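Local coordinates for protein beta-L-arabinobiosidase (Bacteroides thetaiotaomicron, PDB 5MQR) that probably hydrolyses glycosidic bonds in complex plant pectin, combining a sialidase-like propeller region with a further glycoside hydrolase region, at residues A[80-84]-A[85-89]; A[382-385]-A[386-390]; A[287-290]-A[291-295]; A[201-204]-A[205-208]; A[1069-1072]-A[1073-1077]. One frame throughout, in Å; residues are numbered along the deposited sequence.

Contact 1: residues A[80-84]-A[85-89]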
loop_
_atom_site.group_PDB
_atom_site.type_symbol
_atom_site.label_atom_id
_atom_site.label_comp_id
_atom_site.label_asym_id
_atom_site.label_seq_id
_atom_site.Cartn_x
_atom_site.Cartn_y
_atom_site.Cartn_z
ATOM N N LEU A 80 0.784 29.110 -7.050
ATOM C CA LEU A 80 -0.331 28.554 -6.282
ATOM C C LEU A 80 -0.214 28.809 -4.781
ATOM O O LEU A 80 0.864 28.668 -4.195
ATOM C CB LEU A 80 -0.435 27.055 -6.557
ATOM C CG LEU A 80 -1.678 26.294 -6.088
ATOM C CD1 LEU A 80 -2.933 26.694 -6.849
ATOM C CD2 LEU A 80 -1.393 24.806 -6.269
ATOM N N ALA A 81 -1.335 29.209 -4.171
ATOM C CA ALA A 81 -1.460 29.292 -2.716
ATOM C C ALA A 81 -2.851 28.798 -2.281
ATOM O O ALA A 81 -3.730 28.605 -3.122
ATOM C CB ALA A 81 -1.198 30.698 -2.234
ATOM N N TYR A 82 -3.007 28.540 -0.983
ATOM C CA TYR A 82 -4.290 28.174 -0.386
ATOM C C TYR A 82 -4.528 29.023 0.851
ATOM O O TYR A 82 -3.732 29.007 1.780
ATOM C CB TYR A 82 -4.294 26.686 -0.028
ATOM C CG TYR A 82 -5.618 26.141 0.456
ATOM C CD1 TYR A 82 -6.565 25.672 -0.440
ATOM C CD2 TYR A 82 -5.916 26.071 1.829
ATOM C CE1 TYR A 82 -7.784 25.153 0.003
ATOM C CE2 TYR A 82 -7.135 25.569 2.293
ATOM C CZ TYR A 82 -8.073 25.118 1.379
ATOM O OH TYR A 82 -9.273 24.609 1.817
ATOM N N TRP A 83 -5.626 29.756 0.872
ATOM C CA TRP A 83 -5.839 30.760 1.892
ATOM C C TRP A 83 -7.312 30.938 2.133
ATOM O O TRP A 83 -8.071 31.072 1.188
ATOM C CB TRP A 83 -5.265 32.075 1.382
ATOM C CG TRP A 83 -5.310 33.189 2.333
ATOM C CD1 TRP A 83 -4.557 33.329 3.455
ATOM C CD2 TRP A 83 -6.141 34.354 2.254
ATOM N NE1 TRP A 83 -4.865 34.514 4.084
ATOM C CE2 TRP A 83 -5.828 35.166 3.360
ATOM C CE3 TRP A 83 -7.109 34.793 1.349
ATOM C CZ2 TRP A 83 -6.464 36.395 3.598
ATOM C CZ3 TRP A 83 -7.736 36.020 1.569
ATOM C CH2 TRP A 83 -7.414 36.808 2.690
ATOM N N ASN A 84 -7.709 30.992 3.393
ATOM C CA ASN A 84 -9.112 31.136 3.773
ATOM C C ASN A 84 -10.069 30.169 3.092
ATOM O O ASN A 84 -11.113 30.580 2.563
ATOM C CB ASN A 84 -9.570 32.580 3.566
ATOM C CG ASN A 84 -9.679 33.298 4.861
ATOM O OD1 ASN A 84 -10.776 33.422 5.422
ATOM N ND2 ASN A 84 -8.528 33.680 5.415
ATOM N N GLY A 85 -9.674 28.896 3.077
ATOM C CA GLY A 85 -10.448 27.844 2.454
ATOM C C GLY A 85 -10.477 27.866 0.936
ATOM O O GLY A 85 -11.293 27.175 0.351
ATOM N N GLN A 86 -9.598 28.619 0.275
ATOM C CA GLN A 86 -9.631 28.725 -1.197
ATOM C C GLN A 86 -8.255 28.636 -1.825
ATOM O O GLN A 86 -7.298 29.169 -1.267
ATOM C CB GLN A 86 -10.273 30.051 -1.650
ATOM C CG GLN A 86 -11.771 30.087 -1.405
ATOM C CD GLN A 86 -12.442 31.401 -1.757
ATOM O OE1 GLN A 86 -13.359 31.811 -1.066
ATOM N NE2 GLN A 86 -12.004 32.056 -2.827
ATOM N N PHE A 87 -8.190 28.018 -3.013
ATOM C CA PHE A 87 -7.007 28.059 -3.850
ATOM C C PHE A 87 -6.917 29.416 -4.526
ATOM O O PHE A 87 -7.933 29.969 -4.931
ATOM C CB PHE A 87 -7.048 27.009 -4.941
ATOM C CG PHE A 87 -7.005 25.597 -4.442
ATOM C CD1 PHE A 87 -8.184 24.897 -4.182
ATOM C CD2 PHE A 87 -5.790 24.949 -4.281
ATOM C CE1 PHE A 87 -8.146 23.581 -3.756
ATOM C CE2 PHE A 87 -5.736 23.641 -3.858
ATOM C CZ PHE A 87 -6.907 22.955 -3.590
ATOM N N TYR A 88 -5.695 29.934 -4.642
ATOM C CA TYR A 88 -5.382 31.096 -5.445
ATOM C C TYR A 88 -4.322 30.676 -6.458
ATOM O O TYR A 88 -3.263 30.120 -6.092
ATOM C CB TYR A 88 -4.899 32.236 -4.555
ATOM C CG TYR A 88 -6.021 32.793 -3.716
ATOM C CD1 TYR A 88 -6.365 32.204 -2.522
ATOM C CD2 TYR A 88 -6.769 33.874 -4.148
ATOM C CE1 TYR A 88 -7.422 32.686 -1.771
ATOM C CE2 TYR A 88 -7.830 34.369 -3.399
ATOM C CZ TYR A 88 -8.155 33.763 -2.207
ATOM O OH TYR A 88 -9.195 34.228 -1.428
ATOM N N TYR A 89 -4.624 30.962 -7.731
ATOM C CA TYR A 89 -3.889 30.491 -8.900
ATOM C C TYR A 89 -3.546 31.743 -9.700
ATOM O O TYR A 89 -4.439 32.462 -10.166
ATOM C CB TYR A 89 -4.781 29.544 -9.693
ATOM C CG TYR A 89 -4.124 28.785 -10.827
ATOM C CD1 TYR A 89 -3.733 29.429 -11.988
ATOM C CD2 TYR A 89 -3.942 27.402 -10.756
ATOM C CE1 TYR A 89 -3.151 28.742 -13.028
ATOM C CE2 TYR A 89 -3.379 26.694 -11.806
ATOM C CZ TYR A 89 -2.978 27.372 -12.937
ATOM O OH TYR A 89 -2.384 26.710 -13.985
HETATM O O HOH W 1 -10.216 32.817 0.567
#
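Y82 turns its ring edge to the face of F87 in a T-shaped pair, CD1 of Y82 over the centre of the F87 ring, with the centroids 5.1 Å apart and the planes at 77°. With CG opposite the backbone nitrogen (chi1 -173°), the Y82 ring leans back over the turn, its OH 3.5 Å from G85 CA and Q86 N above one ring face. A serine in place of Y82 would probably leave the F87 face without its edge partner and open a gap above G85. Apolar packing continues along this face of the hairpin, where L80 CD1 lies 4.2 Å from F87 CD2 and 4.1 Å from Y89 CD2. On the other face W83 and Y88 meet obliquely, Y88 OH reaching the indole edge 3.5 Å from W83 CE3. Water 1 donates to W83 O and lies 2.6 Å from Y88 OH, while W83 NE1 bonds to G161 O. The backbone ladder pairs A81 with Y88 in both directions, the Y88 N to A81 O bond measuring 2.8 Å. W83 and Q86 repeat the pattern next to the turn. Positive phi at N84 and G85 makes this a type I' turn, closing a tight two-residue beta hairpin between strands 74-83 and 86-94 of a four-stranded propeller blade.

Contact 2: residues A[382-385]-A[386-390]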
loop_
_atom_site.group_PDB
_atom_site.type_symbol
_atom_site.label_atom_id
_atom_site.label_comp_id
_atom_site.label_asym_id
_atom_site.label_seq_id
_atom_site.Cartn_x
_atom_site.Cartn_y
_atom_site.Cartn_z
ATOM N N PRO A 382 -4.072 22.662 1.597
ATOM C CA PRO A 382 -5.435 22.403 1.184
ATOM C C PRO A 382 -6.115 21.368 2.077
ATOM O O PRO A 382 -5.499 20.359 2.442
ATOM C CB PRO A 382 -5.274 21.900 -0.247
ATOM C CG PRO A 382 -4.046 22.583 -0.720
ATOM C CD PRO A 382 -3.132 22.549 0.471
ATOM N N ALA A 383 -7.381 21.632 2.389
ATOM C CA ALA A 383 -8.171 20.887 3.386
ATOM C C ALA A 383 -8.289 19.403 3.091
ATOM O O ALA A 383 -8.365 18.625 4.017
ATOM C CB ALA A 383 -9.577 21.498 3.549
ATOM N N ASP A 384 -8.294 19.005 1.819
ATOM C CA ASP A 384 -8.394 17.575 1.468
ATOM C C ASP A 384 -7.097 16.763 1.753
ATOM O O ASP A 384 -7.083 15.543 1.629
ATOM C CB ASP A 384 -8.845 17.411 0.011
ATOM C CG ASP A 384 -7.813 17.940 -1.022
ATOM O OD1 ASP A 384 -6.654 18.250 -0.672
ATOM O OD2 ASP A 384 -8.173 18.035 -2.213
ATOM N N GLY A 385 -6.011 17.460 2.109
ATOM C CA GLY A 385 -4.740 16.829 2.456
ATOM C C GLY A 385 -3.903 16.417 1.251
ATOM O O GLY A 385 -2.773 15.918 1.414
ATOM N N ASP A 386 -4.417 16.645 0.051
ATOM C CA ASP A 386 -3.805 16.106 -1.143
ATOM C C ASP A 386 -2.791 17.095 -1.724
ATOM O O ASP A 386 -2.654 18.236 -1.238
ATOM C CB ASP A 386 -4.888 15.755 -2.182
ATOM C CG ASP A 386 -5.822 14.642 -1.716
ATOM O OD1 ASP A 386 -5.400 13.725 -0.999
ATOM O OD2 ASP A 386 -6.997 14.662 -2.095
ATOM N N LEU A 387 -2.095 16.628 -2.764
ATOM C CA LEU A 387 -1.045 17.370 -3.455
ATOM C C LEU A 387 -1.614 18.027 -4.702
ATOM O O LEU A 387 -2.075 17.318 -5.614
ATOM C CB LEU A 387 0.088 16.435 -3.870
ATOM C CG LEU A 387 1.174 16.962 -4.825
ATOM C CD1 LEU A 387 1.886 18.154 -4.231
ATOM C CD2 LEU A 387 2.177 15.865 -5.125
ATOM N N TRP A 388 -1.569 19.361 -4.745
ATOM C CA TRP A 388 -2.073 20.119 -5.870
ATOM C C TRP A 388 -0.927 20.870 -6.498
ATOM O O TRP A 388 -0.176 21.588 -5.802
ATOM C CB TRP A 388 -3.133 21.095 -5.414
ATOM C CG TRP A 388 -4.389 20.488 -4.943
ATOM C CD1 TRP A 388 -4.634 19.997 -3.714
ATOM C CD2 TRP A 388 -5.608 20.372 -5.673
ATOM N NE1 TRP A 388 -5.930 19.545 -3.629
ATOM C CE2 TRP A 388 -6.551 19.776 -4.821
ATOM C CE3 TRP A 388 -5.997 20.716 -6.961
ATOM C CZ2 TRP A 388 -7.858 19.517 -5.220
ATOM C CZ3 TRP A 388 -7.288 20.461 -7.350
ATOM C CH2 TRP A 388 -8.202 19.867 -6.490
ATOM N N VAL A 389 -0.789 20.690 -7.806
ATOM C CA VAL A 389 0.299 21.272 -8.565
ATOM C C VAL A 389 -0.271 21.966 -9.786
ATOM O O VAL A 389 -1.044 21.367 -10.542
ATOM C CB VAL A 389 1.316 20.203 -9.051
ATOM C CG1 VAL A 389 2.475 20.872 -9.771
ATOM C CG2 VAL A 389 1.878 19.418 -7.863
ATOM N N SER A 390 0.140 23.218 -9.965
ATOM C CA SER A 390 -0.173 24.006 -11.139
ATOM C C SER A 390 0.902 23.817 -12.216
ATOM O O SER A 390 2.054 23.516 -11.913
ATOM C CB SER A 390 -0.316 25.487 -10.755
ATOM O OG SER A 390 0.937 26.097 -10.441
HETATM O O HOH W 2 -3.131 19.389 1.154
#
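The indole of W388 and the carboxylate of D384 lie almost in one plane, 9° apart, so the acid meets the ring at its NE1 edge. W388 NE1 donates to the syn lone pair of D384 OD2 at 3.1 Å, with a weak second bond to OD1. P382 approaches the same indole obliquely, its CG 4.0 Å from W388 CD1. D386 N donates to D384 OD1 at 2.8 Å, from above the carboxylate plane. One side chain thereby grips both the backbone and the tryptophan, with chi1 of D384 at 66° curling it back over the turn. D384 OD2 and D386 OD2 are only 3.6 Å apart; R402, in a salt bridge with D386, probably eases this repulsion. Water 2 donates to both P382 O and D386 O, bridging the loop's two limbs. G385 N bonds to P382 O, closing a type I beta turn, and the D384 OD1 to D386 N bond adds an Asx turn at the entry to strand 387-393.

Contact 3: residues A[287-290]-A[291-295]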
loop_
_atom_site.group_PDB
_atom_site.type_symbol
_atom_site.label_atom_id
_atom_site.label_comp_id
_atom_site.label_asym_id
_atom_site.label_seq_id
_atom_site.Cartn_x
_atom_site.Cartn_y
_atom_site.Cartn_z
ATOM N N SER A 287 20.475 24.033 3.143
ATOM C CA SER A 287 20.772 25.135 4.058
ATOM C C SER A 287 20.483 24.660 5.475
ATOM O O SER A 287 19.456 24.024 5.725
ATOM C CB SER A 287 19.925 26.371 3.750
ATOM O OG SER A 287 20.194 27.418 4.677
ATOM N N GLU A 288 21.408 24.968 6.382
ATOM C CA GLU A 288 21.278 24.653 7.800
ATOM C C GLU A 288 20.974 25.893 8.634
ATOM O O GLU A 288 20.857 25.785 9.832
ATOM C CB GLU A 288 22.572 23.995 8.296
ATOM C CG GLU A 288 22.884 22.701 7.551
ATOM C CD GLU A 288 24.111 21.966 8.048
ATOM O OE1 GLU A 288 25.035 22.614 8.578
ATOM O OE2 GLU A 288 24.147 20.733 7.865
ATOM N N ASP A 289 20.837 27.063 8.016
ATOM C CA ASP A 289 20.654 28.317 8.759
ATOM C C ASP A 289 19.393 29.075 8.300
ATOM O O ASP A 289 19.343 30.296 8.349
ATOM C CB ASP A 289 21.939 29.171 8.680
ATOM C CG ASP A 289 22.250 29.686 7.266
ATOM O OD1 ASP A 289 21.551 29.334 6.284
ATOM O OD2 ASP A 289 23.203 30.489 7.129
ATOM N N GLY A 290 18.381 28.335 7.864
ATOM C CA GLY A 290 17.138 28.915 7.339
ATOM C C GLY A 290 17.223 29.671 6.016
ATOM O O GLY A 290 16.423 30.581 5.776
ATOM N N GLY A 291 18.182 29.308 5.160
ATOM C CA GLY A 291 18.277 29.837 3.808
ATOM C C GLY A 291 19.191 31.020 3.595
ATOM O O GLY A 291 19.243 31.538 2.489
ATOM N N HIS A 292 19.912 31.467 4.621
ATOM C CA HIS A 292 20.896 32.550 4.441
ATOM C C HIS A 292 22.161 32.066 3.703
ATOM O O HIS A 292 22.763 32.853 2.957
ATOM C CB HIS A 292 21.305 33.193 5.788
ATOM C CG HIS A 292 20.189 33.905 6.492
ATOM N ND1 HIS A 292 19.752 35.161 6.122
ATOM C CD2 HIS A 292 19.414 33.531 7.538
ATOM C CE1 HIS A 292 18.766 35.537 6.916
ATOM N NE2 HIS A 292 18.545 34.567 7.787
ATOM N N THR A 293 22.582 30.809 3.942
ATOM C CA THR A 293 23.753 30.215 3.266
ATOM C C THR A 293 23.455 28.791 2.797
ATOM O O THR A 293 22.655 28.068 3.404
ATOM C CB THR A 293 25.033 30.192 4.134
ATOM O OG1 THR A 293 24.842 29.298 5.230
ATOM C CG2 THR A 293 25.395 31.588 4.655
ATOM N N TRP A 294 24.118 28.408 1.703
ATOM C CA TRP A 294 23.805 27.187 0.957
ATOM C C TRP A 294 25.059 26.394 0.683
ATOM O O TRP A 294 26.114 26.972 0.445
ATOM C CB TRP A 294 23.095 27.553 -0.341
ATOM C CG TRP A 294 21.732 28.141 -0.070
ATOM C CD1 TRP A 294 21.414 29.476 0.053
ATOM C CD2 TRP A 294 20.514 27.427 0.143
ATOM N NE1 TRP A 294 20.075 29.621 0.325
ATOM C CE2 TRP A 294 19.502 28.382 0.390
ATOM C CE3 TRP A 294 20.176 26.069 0.159
ATOM C CZ2 TRP A 294 18.184 28.029 0.633
ATOM C CZ3 TRP A 294 18.859 25.724 0.408
ATOM C CH2 TRP A 294 17.876 26.712 0.630
ATOM N N ALA A 295 24.944 25.079 0.740
ATOM C CA ALA A 295 26.100 24.216 0.547
ATOM C C ALA A 295 26.549 24.265 -0.916
ATOM O O ALA A 295 25.721 24.224 -1.828
ATOM C CB ALA A 295 25.803 22.781 0.978
HETATM O O HOH W 3 23.673 26.545 5.564
#
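S287 OG is gripped from several directions: G291 N donates to it at 2.8 Å, D289 N makes a weak bond to it, and T293 O lies 2.8 Å from it as a possible taker of its proton. A chi1 of 178° swings the hydroxyl away from its own backbone nitrogen and into reach of G291 N and T293 O. S287 CB sits over a face of W294 in a CH-pi contact, 3.5 Å from the centroid of the six-membered ring and 9° off its normal. D289 clasps T293 twice. T293 N donates to the syn lone pair of D289 OD1 at 3.0 Å, and T293 OG1 donates to D289 OD2 at 2.8 Å from above the carboxylate plane. Water 3 joins E288 N to T293 O across the loop, and W294 NE1 makes a weak bond to G291 O. The positive phi of G290 and G291 lets the chain wind tightly round these groups, and at G291 a side chain would be jammed against G290 O. The sequence and bonds match the Asp box of sialidase-type BNR repeats. Short-range polar bonds hold the loop: neutral donors of T293 meet both carboxylate oxygens of D289 and probably steady its negative charge.

Contact 4: residues A[201-204]-A[205-208]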
loop_
_atom_site.group_PDB
_atom_site.type_symbol
_atom_site.label_atom_id
_atom_site.label_comp_id
_atom_site.label_asym_id
_atom_site.label_seq_id
_atom_site.Cartn_x
_atom_site.Cartn_y
_atom_site.Cartn_z
ATOM N N ILE A 201 -1.876 48.636 -5.618
ATOM C CA ILE A 201 -0.593 48.132 -6.053
ATOM C C ILE A 201 0.519 49.034 -5.530
ATOM O O ILE A 201 0.437 50.251 -5.646
ATOM C CB ILE A 201 -0.485 48.049 -7.591
ATOM C CG1 ILE A 201 -1.557 47.099 -8.142
ATOM C CG2 ILE A 201 0.913 47.549 -7.995
ATOM C CD1 ILE A 201 -1.746 47.191 -9.634
ATOM N N TYR A 202 1.547 48.419 -4.953
ATOM C CA TYR A 202 2.756 49.129 -4.595
ATOM C C TYR A 202 3.998 48.399 -5.116
ATOM O O TYR A 202 3.978 47.192 -5.361
ATOM C CB TYR A 202 2.885 49.273 -3.082
ATOM C CG TYR A 202 1.738 49.963 -2.389
ATOM C CD1 TYR A 202 0.615 49.240 -1.959
ATOM C CD2 TYR A 202 1.785 51.322 -2.105
ATOM C CE1 TYR A 202 -0.441 49.869 -1.306
ATOM C CE2 TYR A 202 0.740 51.950 -1.453
ATOM C CZ TYR A 202 -0.366 51.219 -1.057
ATOM O OH TYR A 202 -1.389 51.849 -0.408
ATOM N N PHE A 203 5.076 49.159 -5.260
ATOM C CA PHE A 203 6.386 48.597 -5.468
ATOM C C PHE A 203 7.002 48.176 -4.138
ATOM O O PHE A 203 6.993 48.925 -3.157
ATOM C CB PHE A 203 7.312 49.598 -6.141
ATOM C CG PHE A 203 7.197 49.613 -7.624
ATOM C CD1 PHE A 203 7.971 48.760 -8.393
ATOM C CD2 PHE A 203 6.313 50.473 -8.248
ATOM C CE1 PHE A 203 7.882 48.764 -9.758
ATOM C CE2 PHE A 203 6.209 50.488 -9.623
ATOM C CZ PHE A 203 6.997 49.632 -10.381
ATOM N N ILE A 204 7.548 46.973 -4.138
ATOM C CA ILE A 204 8.319 46.451 -3.027
ATOM C C ILE A 204 9.845 46.461 -3.326
ATOM O O ILE A 204 10.661 46.471 -2.395
ATOM C CB ILE A 204 7.806 45.045 -2.638
ATOM C CG1 ILE A 204 8.360 44.613 -1.274
ATOM C CG2 ILE A 204 8.160 44.005 -3.688
ATOM C CD1 ILE A 204 7.707 43.370 -0.680
ATOM N N TYR A 205 10.227 46.453 -4.607
ATOM C CA TYR A 205 11.631 46.492 -5.006
ATOM C C TYR A 205 11.781 47.281 -6.310
ATOM O O TYR A 205 10.984 47.113 -7.237
ATOM C CB TYR A 205 12.156 45.064 -5.185
ATOM C CG TYR A 205 13.574 44.988 -5.702
ATOM C CD1 TYR A 205 14.665 45.001 -4.821
ATOM C CD2 TYR A 205 13.830 44.916 -7.081
ATOM C CE1 TYR A 205 15.974 44.926 -5.294
ATOM C CE2 TYR A 205 15.136 44.847 -7.575
ATOM C CZ TYR A 205 16.215 44.848 -6.685
ATOM O OH TYR A 205 17.514 44.784 -7.189
ATOM N N TYR A 206 12.797 48.139 -6.360
ATOM C CA TYR A 206 13.152 48.856 -7.579
ATOM C C TYR A 206 14.466 48.331 -8.114
ATOM O O TYR A 206 15.445 48.190 -7.361
ATOM C CB TYR A 206 13.316 50.341 -7.327
ATOM C CG TYR A 206 12.063 51.031 -6.855
ATOM C CD1 TYR A 206 11.013 51.298 -7.740
ATOM C CD2 TYR A 206 11.923 51.418 -5.530
ATOM C CE1 TYR A 206 9.858 51.946 -7.315
ATOM C CE2 TYR A 206 10.775 52.074 -5.096
ATOM C CZ TYR A 206 9.748 52.329 -5.983
ATOM O OH TYR A 206 8.623 52.964 -5.534
ATOM N N ASN A 207 14.488 48.052 -9.417
ATOM C CA ASN A 207 15.737 47.806 -10.115
ATOM C C ASN A 207 16.486 49.128 -10.223
ATOM O O ASN A 207 15.880 50.199 -10.158
ATOM C CB ASN A 207 15.490 47.188 -11.495
ATOM C CG ASN A 207 15.111 45.717 -11.424
ATOM O OD1 ASN A 207 13.952 45.359 -11.583
ATOM N ND2 ASN A 207 16.086 44.866 -11.202
ATOM N N HIS A 208 17.803 49.034 -10.378
ATOM C CA HIS A 208 18.691 50.209 -10.384
ATOM C C HIS A 208 18.211 51.227 -11.401
ATOM O O HIS A 208 17.822 50.867 -12.508
ATOM C CB HIS A 208 20.162 49.827 -10.679
ATOM C CG HIS A 208 20.377 49.234 -12.041
ATOM N ND1 HIS A 208 20.636 49.999 -13.164
ATOM C CD2 HIS A 208 20.355 47.949 -12.459
ATOM C CE1 HIS A 208 20.763 49.207 -14.212
ATOM N NE2 HIS A 208 20.600 47.958 -13.807
#
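F203 (chi1 -85°) and Y206 (chi1 -63°) both carry CG beside the backbone nitrogen and opposite the carbonyl carbon; the side chains cross at about a right angle, though their ring planes are only 23° apart. Y206 CE1 lies over one face of the F203 ring, 3.6 Å from F203 CG. A glycine at Y206 would probably uncover this face of F203 and leave a gap beside T215. With centroids 5.0 Å apart the rings are slid so far that they barely overlap. Y206 OH comes back to F203 CB at 3.7 Å; it is buried and finds no polar partner in the model. At the edge of F203, CD1 lies 3.6 Å from Y205 O. I204 and Y205 together face R187 in a classic beta bulge, consistent with F203 and Y206, three apart, coming to one side. Y205 OH reaches D253 and D250. The bulged strand 202-206 pairs with strand 186-192, where F203 touches V188; the F203 backbone also bonds to P218 and F220, and I204 packs on C232 and I235 of helix 226-236.

Contact 5: residues A[1069-1072]-A[1073-1077]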
loop_
_atom_site.group_PDB
_atom_site.type_symbol
_atom_site.label_atom_id
_atom_site.label_comp_id
_atom_site.label_asym_id
_atom_site.label_seq_id
_atom_site.Cartn_x
_atom_site.Cartn_y
_atom_site.Cartn_z
ATOM N N LEU A 1069 -0.618 -5.187 7.641
ATOM C CA LEU A 1069 0.647 -4.634 7.312
ATOM C C LEU A 1069 1.082 -3.501 8.210
ATOM O O LEU A 1069 0.276 -2.828 8.865
ATOM C CB LEU A 1069 0.669 -4.201 5.847
ATOM C CG LEU A 1069 -0.205 -3.059 5.329
ATOM C CD1 LEU A 1069 0.391 -1.681 5.642
ATOM C CD2 LEU A 1069 -0.392 -3.232 3.817
ATOM N N TRP A 1070 2.387 -3.322 8.197
ATOM C CA TRP A 1070 3.074 -2.344 8.990
ATOM C C TRP A 1070 4.054 -1.661 8.058
ATOM O O TRP A 1070 4.766 -2.322 7.317
ATOM C CB TRP A 1070 3.833 -3.024 10.132
ATOM C CG TRP A 1070 4.820 -2.126 10.797
ATOM C CD1 TRP A 1070 6.168 -2.222 10.725
ATOM C CD2 TRP A 1070 4.539 -0.957 11.594
ATOM N NE1 TRP A 1070 6.755 -1.199 11.445
ATOM C CE2 TRP A 1070 5.780 -0.414 11.993
ATOM C CE3 TRP A 1070 3.361 -0.332 12.024
ATOM C CZ2 TRP A 1070 5.887 0.734 12.810
ATOM C CZ3 TRP A 1070 3.463 0.823 12.850
ATOM C CH2 TRP A 1070 4.720 1.334 13.230
ATOM N N ASP A 1071 4.085 -0.335 8.104
ATOM C CA ASP A 1071 4.937 0.455 7.200
ATOM C C ASP A 1071 5.284 1.719 7.935
ATOM O O ASP A 1071 4.535 2.690 7.943
ATOM C CB ASP A 1071 4.207 0.733 5.883
ATOM C CG ASP A 1071 5.148 1.142 4.738
ATOM O OD1 ASP A 1071 6.346 1.475 4.982
ATOM O OD2 ASP A 1071 4.667 1.142 3.565
ATOM N N LYS A 1072 6.423 1.679 8.598
ATOM C CA LYS A 1072 6.831 2.767 9.469
ATOM C C LYS A 1072 6.972 4.088 8.733
ATOM O O LYS A 1072 6.527 5.110 9.228
ATOM C CB LYS A 1072 8.159 2.432 10.118
ATOM C CG LYS A 1072 8.599 3.429 11.179
ATOM C CD LYS A 1072 10.087 3.272 11.459
ATOM C CE LYS A 1072 10.617 4.460 12.249
ATOM N NZ LYS A 1072 12.023 4.728 11.833
ATOM N N ASN A 1073 7.621 4.042 7.579
ATOM C CA ASN A 1073 7.943 5.237 6.806
ATOM C C ASN A 1073 7.029 5.467 5.603
ATOM O O ASN A 1073 7.143 6.500 4.946
ATOM C CB ASN A 1073 9.411 5.156 6.332
ATOM C CG ASN A 1073 10.392 5.079 7.485
ATOM O OD1 ASN A 1073 11.313 4.273 7.477
ATOM N ND2 ASN A 1073 10.170 5.881 8.493
ATOM N N GLY A 1074 6.163 4.492 5.304
ATOM C CA GLY A 1074 5.146 4.604 4.266
ATOM C C GLY A 1074 5.561 4.192 2.873
ATOM O O GLY A 1074 4.739 4.255 1.954
ATOM N N ASP A 1075 6.803 3.753 2.704
ATOM C CA ASP A 1075 7.363 3.553 1.362
ATOM C C ASP A 1075 7.447 2.093 0.905
ATOM O O ASP A 1075 7.785 1.834 -0.235
ATOM C CB ASP A 1075 8.725 4.252 1.193
ATOM C CG ASP A 1075 9.791 3.702 2.117
ATOM O OD1 ASP A 1075 9.467 3.285 3.266
ATOM O OD2 ASP A 1075 10.964 3.710 1.691
ATOM N N ARG A 1076 7.108 1.146 1.764
ATOM C CA ARG A 1076 7.069 -0.244 1.316
ATOM C C ARG A 1076 5.797 -0.549 0.543
ATOM O O ARG A 1076 5.868 -1.224 -0.474
ATOM C CB ARG A 1076 7.218 -1.231 2.508
ATOM C CG ARG A 1076 7.272 -2.701 2.112
ATOM C CD ARG A 1076 8.536 -3.026 1.358
ATOM N NE ARG A 1076 8.668 -4.440 1.007
ATOM C CZ ARG A 1076 9.701 -4.930 0.318
ATOM N NH1 ARG A 1076 10.707 -4.127 -0.057
ATOM N NH2 ARG A 1076 9.759 -6.222 0.030
ATOM N N TYR A 1077 4.651 -0.098 1.055
ATOM C CA TYR A 1077 3.319 -0.370 0.441
ATOM C C TYR A 1077 2.614 0.858 -0.142
ATOM O O TYR A 1077 1.642 0.688 -0.862
ATOM C CB TYR A 1077 2.388 -1.103 1.427
ATOM C CG TYR A 1077 3.118 -2.272 2.028
ATOM C CD1 TYR A 1077 3.393 -3.404 1.265
ATOM C CD2 TYR A 1077 3.624 -2.217 3.315
ATOM C CE1 TYR A 1077 4.103 -4.473 1.794
ATOM C CE2 TYR A 1077 4.331 -3.285 3.852
ATOM C CZ TYR A 1077 4.571 -4.409 3.090
ATOM O OH TYR A 1077 5.320 -5.445 3.598
HETATM O O HOH W 4 8.662 1.469 6.360
HETATM O O HOH W 5 13.397 3.668 9.521
#
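D1071 points its carboxylate into the loop that follows strand 1064-1071, a beta-to-beta connection in the antiparallel sheet of the family 65-like C-terminal domain. Its chi1 of -162° extends the acid away from its own nitrogen and in among the amides of the returning chain. D1071 OD2 takes Y1077 N at 2.8 Å in a nearly straight bond (169°), on the syn side but 32° out of the carboxylate plane. R1076 N reaches both oxygens weakly, and G1074 N makes a weak bond to D1071 OD1 at 3.0 Å. Several backbone donors converging on one acid probably favour its charged form. L1069 and Y1077 slide past each other in opposite directions, L1069 CD2 over a face of the ring and CD1 4.0 Å from Y1077 CD2. W1070 O lies in the ring plane at the edge, 3.6 Å from Y1077 CE2, while Y1077 OH bonds to E662, which also salt-bridges R1076. K1072 and N1073 run side by side, and water 5 joins their ends, accepting from K1072 NZ and donating to N1073 OD1.

In the fold
Contacts 1 and 2 are the only touching pair: their centres lie 10 Å apart, and F87 CZ packs 3.4 Å from W388 CE2, joining the 80-89 hairpin to the turn before strand 387-393. Y89 CE2 adds a second touch, 3.5 Å from S390 CB. Contact 4, in the N-terminal propeller region like contact 1, lies about 25 Å from it between centres, and contact 3, in the BNR-like region, about 28 Å from contact 1 between centres. Contact 5 belongs to the C-terminal region, its centre about 22 Å from that of contact 2 and 49 Å from that of contact 4. A bound calcium ion lies about 6 Å from the A81 side chain of contact 1.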